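Local coordinates for fervidolysin (Fervidobacterium pennivorans, PDB 1R6V), which degrades keratin into peptides as a subtilisin-like serine protease, allowing its bacterium to grow on native feathers, at residues Lys402-Lys408 with Pro491-Ser495; Gly446-Phe450 with Phe541-Pro545; Val393-Phe398 with Ala436-Leu441; Ile156-Val161 with Gly260-His266. The protein carries 1 engineered substitution. All blocks are in the same frame, centred on the assembly; numbering follows the deposited sequence.

Contact 1: Lys402-Lys408 with Pro491-Ser495; sequences KPWQIRK and PHIDS
The seam between the subtilisin-like catalytic domain and the adjoining Ig-like beta-sandwich is made where Pro403, Trp404, Arg407 and Lys408, at the start of helix 403-413, meet His492 and Asp494 near the end of strand 487-494. The imidazole lies against the first turn: CB of Pro403 sits over one face, 3.9 Å from the centroid of the His492 ring, a CH-pi contact. The amide N of Trp404 donates to ND1 of His492 over 3.2 Å, a bent bond from 36° out of the imidazole plane. Arg407 leaves the helix with CG anti to its backbone N and bends at chi3 (58°), which brings the guanidinium end-on to the Asp494 carboxylate. NH1 and NH2 of Arg407 both grip OD1 of Asp494, at 2.8 and 2.9 Å, from the same face. NH2 also reaches His492 O almost straight, and a water joins that carbonyl to Arg407 NE. Lys408 adds a weak bridge to Asp494; Glu411, its stronger partner, also pairs with Arg407, while Arg472 takes OD2 of Asp494. Acceptance at ND1 is consistent with a nitrogen carrying no proton, and Arg407, Lys408 and Arg472 would probably favour an ionised Asp494, although Glu411 shares the first two.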
loop_
_atom_site.group_PDB
_atom_site.type_symbol
_atom_site.label_atom_id
_atom_site.label_comp_id
_atom_site.label_asym_id
_atom_site.label_seq_id
_atom_site.Cartn_x
_atom_site.Cartn_y
_atom_site.Cartn_z
ATOM N N LYS A 402 -5.630 -8.280 20.076
ATOM C CA LYS A 402 -5.847 -8.084 18.644
ATOM C C LYS A 402 -4.903 -6.941 18.309
ATOM O O LYS A 402 -4.537 -6.166 19.190
ATOM C CB LYS A 402 -7.296 -7.687 18.378
ATOM C CG LYS A 402 -8.253 -8.824 18.681
ATOM C CD LYS A 402 -9.695 -8.411 18.554
ATOM C CE LYS A 402 -10.601 -9.628 18.679
ATOM N NZ LYS A 402 -10.341 -10.398 19.935
ATOM N N PRO A 403 -4.486 -6.820 17.040
ATOM C CA PRO A 403 -3.574 -5.726 16.704
ATOM C C PRO A 403 -3.986 -4.322 17.147
ATOM O O PRO A 403 -3.153 -3.565 17.653
ATOM C CB PRO A 403 -3.411 -5.875 15.188
ATOM C CG PRO A 403 -3.425 -7.394 15.046
ATOM C CD PRO A 403 -4.619 -7.766 15.915
ATOM N N TRP A 404 -5.257 -3.963 16.990
ATOM C CA TRP A 404 -5.662 -2.626 17.407
ATOM C C TRP A 404 -5.503 -2.443 18.918
ATOM O O TRP A 404 -5.211 -1.343 19.387
ATOM C CB TRP A 404 -7.103 -2.310 16.979
ATOM C CG TRP A 404 -8.215 -2.997 17.750
ATOM C CD1 TRP A 404 -8.961 -4.065 17.334
ATOM C CD2 TRP A 404 -8.768 -2.594 19.012
ATOM N NE1 TRP A 404 -9.947 -4.345 18.254
ATOM C CE2 TRP A 404 -9.849 -3.456 19.288
ATOM C CE3 TRP A 404 -8.452 -1.586 19.934
ATOM C CZ2 TRP A 404 -10.619 -3.340 20.450
ATOM C CZ3 TRP A 404 -9.213 -1.475 21.084
ATOM C CH2 TRP A 404 -10.286 -2.346 21.331
ATOM N N GLN A 405 -5.671 -3.521 19.677
ATOM C CA GLN A 405 -5.530 -3.411 21.122
ATOM C C GLN A 405 -4.086 -3.125 21.506
ATOM O O GLN A 405 -3.818 -2.357 22.428
ATOM C CB GLN A 405 -6.003 -4.691 21.806
ATOM C CG GLN A 405 -7.495 -4.942 21.682
ATOM C CD GLN A 405 -7.918 -6.230 22.390
ATOM O OE1 GLN A 405 -7.570 -7.329 21.966
ATOM N NE2 GLN A 405 -8.665 -6.089 23.472
ATOM N N ILE A 406 -3.154 -3.757 20.805
ATOM C CA ILE A 406 -1.746 -3.517 21.084
ATOM C C ILE A 406 -1.418 -2.073 20.743
ATOM O O ILE A 406 -0.769 -1.373 21.533
ATOM C CB ILE A 406 -0.838 -4.469 20.263
ATOM C CG1 ILE A 406 -1.000 -5.908 20.777
ATOM C CG2 ILE A 406 0.638 -3.987 20.340
ATOM C CD1 ILE A 406 -0.525 -6.117 22.230
ATOM N N ARG A 407 -1.864 -1.600 19.574
ATOM C CA ARG A 407 -1.564 -0.227 19.218
ATOM C C ARG A 407 -2.184 0.745 20.216
ATOM O O ARG A 407 -1.516 1.670 20.664
ATOM C CB ARG A 407 -2.053 0.118 17.809
ATOM C CG ARG A 407 -1.732 1.560 17.403
ATOM C CD ARG A 407 -2.122 1.822 15.951
ATOM N NE ARG A 407 -3.538 1.562 15.695
ATOM C CZ ARG A 407 -4.531 2.349 16.097
ATOM N NH1 ARG A 407 -4.267 3.467 16.774
ATOM N NH2 ARG A 407 -5.785 2.009 15.832
ATOM N N LYS A 408 -3.456 0.542 20.567
ATOM C CA LYS A 408 -4.065 1.474 21.514
ATOM C C LYS A 408 -3.404 1.446 22.874
ATOM O O LYS A 408 -3.363 2.464 23.560
ATOM C CB LYS A 408 -5.569 1.210 21.671
ATOM C CG LYS A 408 -6.396 1.492 20.416
ATOM C CD LYS A 408 -6.151 2.897 19.812
ATOM C CE LYS A 408 -6.264 4.012 20.833
ATOM N NZ LYS A 408 -6.051 5.348 20.170
ATOM N N PRO A 491 -8.447 -1.949 8.418
ATOM C CA PRO A 491 -8.301 -2.846 9.566
ATOM C C PRO A 491 -7.638 -2.246 10.785
ATOM O O PRO A 491 -6.711 -1.440 10.682
ATOM C CB PRO A 491 -7.487 -4.010 9.006
ATOM C CG PRO A 491 -6.642 -3.363 7.947
ATOM C CD PRO A 491 -7.505 -2.286 7.334
ATOM N N HIS A 492 -8.150 -2.644 11.943
ATOM C CA HIS A 492 -7.574 -2.238 13.209
ATOM C C HIS A 492 -7.316 -0.757 13.385
ATOM O O HIS A 492 -6.307 -0.373 13.946
ATOM C CB HIS A 492 -6.296 -3.051 13.407
ATOM C CG HIS A 492 -6.563 -4.519 13.462
ATOM N ND1 HIS A 492 -7.018 -5.138 14.606
ATOM C CD2 HIS A 492 -6.591 -5.459 12.488
ATOM C CE1 HIS A 492 -7.328 -6.393 14.331
ATOM N NE2 HIS A 492 -7.080 -6.611 13.053
ATOM N N ILE A 493 -8.262 0.059 12.933
ATOM C CA ILE A 493 -8.158 1.497 13.079
ATOM C C ILE A 493 -8.909 1.928 14.350
ATOM O O ILE A 493 -9.636 1.143 14.963
ATOM C CB ILE A 493 -8.772 2.271 11.869
ATOM C CG1 ILE A 493 -10.273 1.989 11.741
ATOM C CG2 ILE A 493 -8.041 1.877 10.573
ATOM C CD1 ILE A 493 -11.000 3.013 10.835
ATOM N N ASP A 494 -8.710 3.182 14.738
ATOM C CA ASP A 494 -9.382 3.738 15.916
ATOM C C ASP A 494 -10.901 3.819 15.749
ATOM O O ASP A 494 -11.418 4.084 14.652
ATOM C CB ASP A 494 -8.951 5.193 16.184
ATOM C CG ASP A 494 -7.557 5.324 16.725
ATOM O OD1 ASP A 494 -6.945 4.301 17.107
ATOM O OD2 ASP A 494 -7.074 6.488 16.788
ATOM N N SER A 495 -11.615 3.631 16.852
ATOM C CA SER A 495 -13.055 3.833 16.811
ATOM C C SER A 495 -13.150 5.349 17.089
ATOM O O SER A 495 -12.186 5.952 17.560
ATOM C CB SER A 495 -13.752 3.045 17.914
ATOM O OG SER A 495 -13.201 3.358 19.181
HETATM O O HOH W 1 -3.670 -1.091 14.557
#

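Contact 2: Gly446-Phe450 with Phe541-Pro545; sequences GVEEF and FGVSP
Phe450 offers one flat face to Val543, and the CG2 methyl of that valine sits over the middle of it. The methyl carbon CG2 of Val543 is 3.7 Å from the centroid of the Phe450 ring and only 12° off the ring normal, a well-centred CH-pi contact. CG1 of Val543 rests nearer the root of the ring, 3.8 Å from CD1 of Phe450, so both branches of the valine are spent on the same phenyl group. The chi1 of Val543, 170°, places CG1 anti to the backbone N and CG2 anti to the carbonyl carbon, a fork that sets CG2 over the ring and CG1 past its rim beside CD1. Such packing illustrates the filling of a beta-sandwich: strand 446-455 belongs to one sheet of the Ig-like domain and strand 535-543 to the other, and no hydrogen bond passes between the two segments. Around this pair, Met470 touches both Phe450 and Val543, and Ile500 and Leu550 touch Phe450. Phe541 comes from the opposite direction and meets Phe450 rim to rim, its CE2 lying 3.6 Å from CE1 of Phe450 with the planes 48° apart. Toward Pro545, Val447 divides its two methyls. Its CG2 lies 4.1 Å from CG1 of Val543. CG1 of Val447 presses on backbone instead, 3.4 Å from Ser544 C, and touches CD of Pro545 at 4.0 Å.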
loop_
_atom_site.group_PDB
_atom_site.type_symbol
_atom_site.label_atom_id
_atom_site.label_comp_id
_atom_site.label_asym_id
_atom_site.label_seq_id
_atom_site.Cartn_x
_atom_site.Cartn_y
_atom_site.Cartn_z
ATOM N N GLY A 446 -10.817 0.934 19.360
ATOM C CA GLY A 446 -10.519 0.525 17.991
ATOM C C GLY A 446 -11.517 -0.490 17.477
ATOM O O GLY A 446 -12.384 -0.953 18.227
ATOM N N VAL A 447 -11.434 -0.814 16.188
ATOM C CA VAL A 447 -12.316 -1.815 15.592
ATOM C C VAL A 447 -11.456 -2.752 14.747
ATOM O O VAL A 447 -10.456 -2.338 14.151
ATOM C CB VAL A 447 -13.414 -1.191 14.687
ATOM C CG1 VAL A 447 -14.391 -0.374 15.527
ATOM C CG2 VAL A 447 -12.779 -0.331 13.614
ATOM N N GLU A 448 -11.839 -4.023 14.711
ATOM C CA GLU A 448 -11.097 -4.992 13.922
ATOM C C GLU A 448 -11.106 -4.597 12.456
ATOM O O GLU A 448 -10.108 -4.763 11.755
ATOM C CB GLU A 448 -11.701 -6.387 14.100
ATOM C CG GLU A 448 -11.333 -6.986 15.440
ATOM C CD GLU A 448 -12.054 -8.278 15.727
ATOM O OE1 GLU A 448 -12.090 -9.151 14.835
ATOM O OE2 GLU A 448 -12.574 -8.420 16.856
ATOM N N GLU A 449 -12.237 -4.065 12.005
ATOM C CA GLU A 449 -12.359 -3.643 10.622
ATOM C C GLU A 449 -13.512 -2.689 10.364
ATOM O O GLU A 449 -14.623 -2.876 10.863
ATOM C CB GLU A 449 -12.513 -4.851 9.689
ATOM C CG GLU A 449 -12.619 -4.442 8.217
ATOM C CD GLU A 449 -12.049 -5.484 7.273
ATOM O OE1 GLU A 449 -10.806 -5.587 7.170
ATOM O OE2 GLU A 449 -12.845 -6.207 6.647
ATOM N N PHE A 450 -13.220 -1.652 9.589
ATOM C CA PHE A 450 -14.223 -0.681 9.165
ATOM C C PHE A 450 -14.128 -0.700 7.640
ATOM O O PHE A 450 -13.027 -0.736 7.098
ATOM C CB PHE A 450 -13.886 0.727 9.671
ATOM C CG PHE A 450 -14.806 1.784 9.145
ATOM C CD1 PHE A 450 -16.160 1.776 9.484
ATOM C CD2 PHE A 450 -14.330 2.764 8.269
ATOM C CE1 PHE A 450 -17.032 2.727 8.955
ATOM C CE2 PHE A 450 -15.184 3.721 7.731
ATOM C CZ PHE A 450 -16.541 3.709 8.070
ATOM N N PHE A 541 -19.024 11.220 11.125
ATOM C CA PHE A 541 -19.461 9.834 11.033
ATOM C C PHE A 541 -18.799 9.074 12.177
ATOM O O PHE A 541 -17.599 9.197 12.390
ATOM C CB PHE A 541 -19.044 9.198 9.701
ATOM C CG PHE A 541 -19.568 7.803 9.520
ATOM C CD1 PHE A 541 -20.836 7.580 8.977
ATOM C CD2 PHE A 541 -18.814 6.709 9.922
ATOM C CE1 PHE A 541 -21.335 6.285 8.843
ATOM C CE2 PHE A 541 -19.302 5.420 9.794
ATOM C CZ PHE A 541 -20.568 5.202 9.252
ATOM N N GLY A 542 -19.588 8.291 12.900
ATOM C CA GLY A 542 -19.052 7.544 14.026
ATOM C C GLY A 542 -18.685 6.113 13.687
ATOM O O GLY A 542 -19.516 5.332 13.228
ATOM N N VAL A 543 -17.425 5.771 13.910
ATOM C CA VAL A 543 -16.955 4.418 13.650
ATOM C C VAL A 543 -16.857 3.702 14.991
ATOM O O VAL A 543 -16.343 4.263 15.947
ATOM C CB VAL A 543 -15.575 4.448 12.958
ATOM C CG1 VAL A 543 -14.974 3.036 12.914
ATOM C CG2 VAL A 543 -15.737 4.995 11.538
ATOM N N SER A 544 -17.366 2.474 15.061
ATOM C CA SER A 544 -17.328 1.700 16.305
ATOM C C SER A 544 -17.723 0.265 16.000
ATOM O O SER A 544 -18.057 -0.056 14.875
ATOM C CB SER A 544 -18.327 2.277 17.304
ATOM O OG SER A 544 -19.652 1.970 16.895
ATOM N N PRO A 545 -17.696 -0.618 17.005
ATOM C CA PRO A 545 -18.082 -2.000 16.712
ATOM C C PRO A 545 -19.543 -2.131 16.273
ATOM O O PRO A 545 -19.941 -3.160 15.732
ATOM C CB PRO A 545 -17.767 -2.735 18.020
ATOM C CG PRO A 545 -17.816 -1.668 19.055
ATOM C CD PRO A 545 -17.187 -0.480 18.377
#

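Contact 3: Val393-Phe398 with Ala436-Leu441; sequences VLLQKF and ALQGPL
Leu437 and Lys397 join the ends of two helices of the catalytic domain, helix 380-397 and the short helix 433-438, across a contact with a dense side and a wetter one. On the dense side, CD2 of Leu394 reaches Ala436 CB at 3.9 Å and lies over the backbone leading into Leu437, while CG1 of Val393 meets CD1 of Leu437 at 4.2 Å. Phe398 packs beyond the helix end: CD2 of its ring lies 4.0 Å from CB of Leu441, and CZ of Phe398 is 4.1 Å from CA of Gly439, where a side chain would collide with the ring. The aliphatic stem of Lys397 bridges to the wetter side, its CD only 3.5 Å from CD1 of Leu437, closer than carbons usually sit. Its CG is anti to the backbone N (chi1 -178°) and the chain stays extended, laying CG over the Phe398 ring and carrying NZ to Leu437 O at 2.7 Å. A water and Glu150 also hold NZ. A methionine in place of Lys397 would probably leave the Leu437 carbonyl and the Glu150 carboxylate without their shared donor. One ammonium thus both satisfies a carbonyl in the last turn of helix 433-438 and pairs with a carboxylate.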
loop_
_atom_site.group_PDB
_atom_site.type_symbol
_atom_site.label_atom_id
_atom_site.label_comp_id
_atom_site.label_asym_id
_atom_site.label_seq_id
_atom_site.Cartn_x
_atom_site.Cartn_y
_atom_site.Cartn_z
ATOM N N VAL A 393 7.129 -8.101 23.899
ATOM C CA VAL A 393 6.991 -8.301 25.350
ATOM C C VAL A 393 5.496 -8.288 25.716
ATOM O O VAL A 393 5.014 -9.141 26.472
ATOM C CB VAL A 393 7.791 -7.201 26.145
ATOM C CG1 VAL A 393 7.583 -7.365 27.666
ATOM C CG2 VAL A 393 9.293 -7.352 25.840
ATOM N N LEU A 394 4.744 -7.351 25.146
ATOM C CA LEU A 394 3.310 -7.272 25.425
ATOM C C LEU A 394 2.549 -8.510 24.977
ATOM O O LEU A 394 1.599 -8.927 25.647
ATOM C CB LEU A 394 2.686 -6.050 24.747
ATOM C CG LEU A 394 3.198 -4.682 25.220
ATOM C CD1 LEU A 394 2.566 -3.581 24.384
ATOM C CD2 LEU A 394 2.849 -4.476 26.703
ATOM N N LEU A 395 2.948 -9.093 23.852
ATOM C CA LEU A 395 2.239 -10.268 23.348
ATOM C C LEU A 395 2.425 -11.462 24.262
ATOM O O LEU A 395 1.625 -12.395 24.227
ATOM C CB LEU A 395 2.675 -10.584 21.915
ATOM C CG LEU A 395 2.114 -9.558 20.913
ATOM C CD1 LEU A 395 2.719 -9.800 19.549
ATOM C CD2 LEU A 395 0.579 -9.656 20.863
ATOM N N GLN A 396 3.479 -11.448 25.075
ATOM C CA GLN A 396 3.673 -12.539 26.024
ATOM C C GLN A 396 2.649 -12.377 27.140
ATOM O O GLN A 396 2.012 -13.349 27.565
ATOM C CB GLN A 396 5.065 -12.512 26.657
ATOM C CG GLN A 396 5.222 -13.586 27.737
ATOM C CD GLN A 396 6.573 -13.544 28.409
ATOM O OE1 GLN A 396 7.513 -12.939 27.895
ATOM N NE2 GLN A 396 6.684 -14.195 29.562
ATOM N N LYS A 397 2.484 -11.153 27.619
ATOM C CA LYS A 397 1.548 -10.904 28.706
ATOM C C LYS A 397 0.077 -10.900 28.307
ATOM O O LYS A 397 -0.784 -11.262 29.110
ATOM C CB LYS A 397 1.876 -9.589 29.412
ATOM C CG LYS A 397 0.942 -9.308 30.593
ATOM C CD LYS A 397 1.427 -8.169 31.470
ATOM C CE LYS A 397 0.500 -7.981 32.677
ATOM N NZ LYS A 397 0.952 -6.884 33.578
ATOM N N PHE A 398 -0.211 -10.476 27.082
ATOM C CA PHE A 398 -1.591 -10.407 26.590
ATOM C C PHE A 398 -1.659 -11.242 25.321
ATOM O O PHE A 398 -1.804 -10.719 24.212
ATOM C CB PHE A 398 -1.954 -8.948 26.304
ATOM C CG PHE A 398 -1.699 -8.027 27.461
ATOM C CD1 PHE A 398 -0.601 -7.170 27.461
ATOM C CD2 PHE A 398 -2.545 -8.031 28.569
ATOM C CE1 PHE A 398 -0.350 -6.334 28.541
ATOM C CE2 PHE A 398 -2.304 -7.202 29.659
ATOM C CZ PHE A 398 -1.203 -6.347 29.650
ATOM N N ALA A 436 2.958 0.371 29.541
ATOM C CA ALA A 436 2.153 -0.483 28.666
ATOM C C ALA A 436 1.944 -1.868 29.271
ATOM O O ALA A 436 0.838 -2.419 29.229
ATOM C CB ALA A 436 2.822 -0.614 27.291
ATOM N N LEU A 437 2.999 -2.427 29.854
ATOM C CA LEU A 437 2.908 -3.768 30.416
ATOM C C LEU A 437 1.924 -3.842 31.586
ATOM O O LEU A 437 1.349 -4.900 31.852
ATOM C CB LEU A 437 4.296 -4.256 30.852
ATOM C CG LEU A 437 4.451 -5.744 31.171
ATOM C CD1 LEU A 437 4.104 -6.585 29.952
ATOM C CD2 LEU A 437 5.874 -5.993 31.607
ATOM N N GLN A 438 1.738 -2.726 32.279
ATOM C CA GLN A 438 0.806 -2.681 33.402
ATOM C C GLN A 438 -0.609 -2.929 32.918
ATOM O O GLN A 438 -1.433 -3.513 33.627
ATOM C CB GLN A 438 0.870 -1.328 34.109
ATOM C CG GLN A 438 2.159 -1.126 34.881
ATOM C CD GLN A 438 2.124 0.107 35.747
ATOM O OE1 GLN A 438 1.186 0.305 36.517
ATOM N NE2 GLN A 438 3.148 0.943 35.634
ATOM N N GLY A 439 -0.881 -2.484 31.699
ATOM C CA GLY A 439 -2.193 -2.663 31.124
ATOM C C GLY A 439 -3.256 -1.937 31.924
ATOM O O GLY A 439 -2.993 -0.899 32.531
ATOM N N PRO A 440 -4.484 -2.465 31.931
ATOM C CA PRO A 440 -4.852 -3.681 31.210
ATOM C C PRO A 440 -4.959 -3.409 29.706
ATOM O O PRO A 440 -4.837 -2.277 29.249
ATOM C CB PRO A 440 -6.204 -4.033 31.825
ATOM C CG PRO A 440 -6.804 -2.678 32.054
ATOM C CD PRO A 440 -5.635 -1.926 32.676
ATOM N N LEU A 441 -5.202 -4.461 28.947
ATOM C CA LEU A 441 -5.360 -4.348 27.508
ATOM C C LEU A 441 -6.691 -3.626 27.255
ATOM O O LEU A 441 -7.727 -4.014 27.819
ATOM C CB LEU A 441 -5.405 -5.747 26.923
ATOM C CG LEU A 441 -5.302 -5.916 25.422
ATOM C CD1 LEU A 441 -3.880 -5.532 24.964
ATOM C CD2 LEU A 441 -5.589 -7.367 25.070
HETATM O O HOH W 2 -0.993 -6.173 35.637
#

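Contact 4: Ile156-Val161 with Gly260-His266; sequences IIVAVV and GAKVMNH
Met264 and Ala159 face each other on two neighbouring parallel strands, 157-162 and 263-269, in the central sheet of the subtilisin alpha/beta fold. Met264 can be followed outward: CB lies 3.8 Å from Ala159 O, CG meets Ala159 CB at the same distance, and SD lies 4.0 Å from CG2 of Val161. With chi1 at -54° and the chain extended thereafter, the CE tip leads away from strand 157-162 toward helix 246-258, where the side chain touches Ile253, Ala256 and Thr257. The backbones are joined alternately: Lys262 N to Ile157 O, Ala159 N to Val263 O, Asn265 N to Ala159 O, then Val161 N to Asn265 O. Where the strands begin, Gly260 ends the preceding helix in a Schellman motif. Ile157 covers this turn, its CB 3.7 Å from Gly260 O and its CG2 3.7 Å from CA of Ala261. Replacing Ile157 by an alanine is likely to uncover Gly260 and Ala261, since CG2 and CD1 would be gone. On the opposite face Val263 touches strand 290-294, whereas Val158 and Asn265 meet helix 380-397, which contains the presumed catalytic Ser381; there CG2 of Val158 rests 3.6 Å from CG1 of Val263, and ND2 of Asn265 bonds to Thr388 OG1.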
loop_
_atom_site.group_PDB
_atom_site.type_symbol
_atom_site.label_atom_id
_atom_site.label_comp_id
_atom_site.label_asym_id
_atom_site.label_seq_id
_atom_site.Cartn_x
_atom_site.Cartn_y
_atom_site.Cartn_z
ATOM N N ILE A 156 7.588 -15.525 21.514
ATOM C CA ILE A 156 7.093 -14.630 20.474
ATOM C C ILE A 156 8.089 -14.602 19.323
ATOM O O ILE A 156 9.285 -14.431 19.543
ATOM C CB ILE A 156 6.884 -13.179 21.021
ATOM C CG1 ILE A 156 5.891 -13.183 22.189
ATOM C CG2 ILE A 156 6.369 -12.267 19.895
ATOM C CD1 ILE A 156 4.542 -13.861 21.884
ATOM N N ILE A 157 7.595 -14.803 18.101
ATOM C CA ILE A 157 8.448 -14.782 16.911
ATOM C C ILE A 157 8.294 -13.412 16.243
ATOM O O ILE A 157 7.190 -12.985 15.929
ATOM C CB ILE A 157 8.035 -15.885 15.898
ATOM C CG1 ILE A 157 8.378 -17.262 16.474
ATOM C CG2 ILE A 157 8.774 -15.702 14.563
ATOM C CD1 ILE A 157 7.790 -18.420 15.671
ATOM N N VAL A 158 9.418 -12.729 16.039
ATOM C CA VAL A 158 9.420 -11.406 15.412
ATOM C C VAL A 158 10.064 -11.491 14.034
ATOM O O VAL A 158 11.228 -11.913 13.925
ATOM C CB VAL A 158 10.289 -10.416 16.228
ATOM C CG1 VAL A 158 10.378 -9.073 15.520
ATOM C CG2 VAL A 158 9.732 -10.262 17.634
ATOM N N ALA A 159 9.338 -11.086 12.999
ATOM C CA ALA A 159 9.913 -11.106 11.659
ATOM C C ALA A 159 10.596 -9.784 11.393
ATOM O O ALA A 159 9.993 -8.720 11.536
ATOM C CB ALA A 159 8.847 -11.356 10.601
ATOM N N VAL A 160 11.871 -9.866 11.026
ATOM C CA VAL A 160 12.639 -8.671 10.692
ATOM C C VAL A 160 12.669 -8.688 9.153
ATOM O O VAL A 160 13.416 -9.444 8.539
ATOM C CB VAL A 160 14.058 -8.728 11.327
ATOM C CG1 VAL A 160 14.977 -7.664 10.694
ATOM C CG2 VAL A 160 13.946 -8.464 12.840
ATOM N N VAL A 161 11.834 -7.842 8.562
ATOM C CA VAL A 161 11.642 -7.737 7.106
ATOM C C VAL A 161 12.585 -6.628 6.703
ATOM O O VAL A 161 12.264 -5.450 6.789
ATOM C CB VAL A 161 10.172 -7.425 6.836
ATOM C CG1 VAL A 161 9.890 -7.509 5.331
ATOM C CG2 VAL A 161 9.310 -8.445 7.615
ATOM N N GLY A 260 4.203 -18.482 11.830
ATOM C CA GLY A 260 4.146 -18.044 13.209
ATOM C C GLY A 260 4.598 -16.687 13.703
ATOM O O GLY A 260 4.503 -16.457 14.914
ATOM N N ALA A 261 5.093 -15.802 12.839
ATOM C CA ALA A 261 5.495 -14.477 13.324
ATOM C C ALA A 261 4.266 -13.761 13.895
ATOM O O ALA A 261 3.193 -13.811 13.295
ATOM C CB ALA A 261 6.102 -13.646 12.174
ATOM N N LYS A 262 4.402 -13.120 15.059
ATOM C CA LYS A 262 3.280 -12.392 15.649
ATOM C C LYS A 262 3.443 -10.879 15.535
ATOM O O LYS A 262 2.507 -10.122 15.783
ATOM C CB LYS A 262 3.071 -12.799 17.111
ATOM C CG LYS A 262 2.611 -14.235 17.275
ATOM C CD LYS A 262 1.403 -14.524 16.429
ATOM C CE LYS A 262 1.063 -16.012 16.463
ATOM N NZ LYS A 262 -0.048 -16.324 15.518
ATOM N N VAL A 263 4.644 -10.435 15.182
ATOM C CA VAL A 263 4.874 -9.011 14.958
ATOM C C VAL A 263 6.004 -8.925 13.925
ATOM O O VAL A 263 6.875 -9.798 13.877
ATOM C CB VAL A 263 5.247 -8.249 16.278
ATOM C CG1 VAL A 263 6.446 -8.909 16.959
ATOM C CG2 VAL A 263 5.537 -6.783 15.966
ATOM N N MET A 264 5.939 -7.922 13.049
ATOM C CA MET A 264 6.975 -7.717 12.019
ATOM C C MET A 264 7.487 -6.295 12.094
ATOM O O MET A 264 6.724 -5.378 12.376
ATOM C CB MET A 264 6.408 -7.919 10.607
ATOM C CG MET A 264 5.709 -9.272 10.403
ATOM S SD MET A 264 5.617 -9.755 8.615
ATOM C CE MET A 264 4.228 -10.954 8.691
ATOM N N ASN A 265 8.774 -6.122 11.805
ATOM C CA ASN A 265 9.401 -4.802 11.825
ATOM C C ASN A 265 9.723 -4.420 10.375
ATOM O O ASN A 265 10.354 -5.194 9.665
ATOM C CB ASN A 265 10.682 -4.846 12.665
ATOM C CG ASN A 265 11.359 -3.484 12.748
ATOM O OD1 ASN A 265 12.193 -3.128 11.898
ATOM N ND2 ASN A 265 10.977 -2.705 13.750
ATOM N N HIS A 266 9.247 -3.254 9.941
ATOM C CA HIS A 266 9.467 -2.755 8.571
ATOM C C HIS A 266 10.037 -1.340 8.555
ATOM O O HIS A 266 9.470 -0.447 9.187
ATOM C CB HIS A 266 8.148 -2.645 7.799
ATOM C CG HIS A 266 7.390 -3.927 7.680
ATOM N ND1 HIS A 266 7.563 -4.803 6.625
ATOM C CD2 HIS A 266 6.451 -4.476 8.485
ATOM C CE1 HIS A 266 6.759 -5.843 6.795
ATOM N NE2 HIS A 266 6.074 -5.667 7.915
#

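Burial and chemistry change together from one contact to the next. Contact 4 is core, a parallel strand pair held by regular backbone bonds. Contact 1, equally buried but at a domain boundary, adds a salt-bridge network to its imidazole packing, and contact 2, partly buried inside the sandwich, has apolar side chains and no hydrogen bond. Contact 3 is also only partly buried and mixes the two manners. Strands 487-494 and 446-455 are sheet neighbours, so contacts 1 and 2 touch through Val447-Ile493 and Glu448-His492 backbone pairs. Helix 403-413 follows helix 380-397, and Ile406 packs on Leu394 and Leu395, linking contact 1 to contact 3. Leu395 also touches Ile156, joining contact 3 to contact 4.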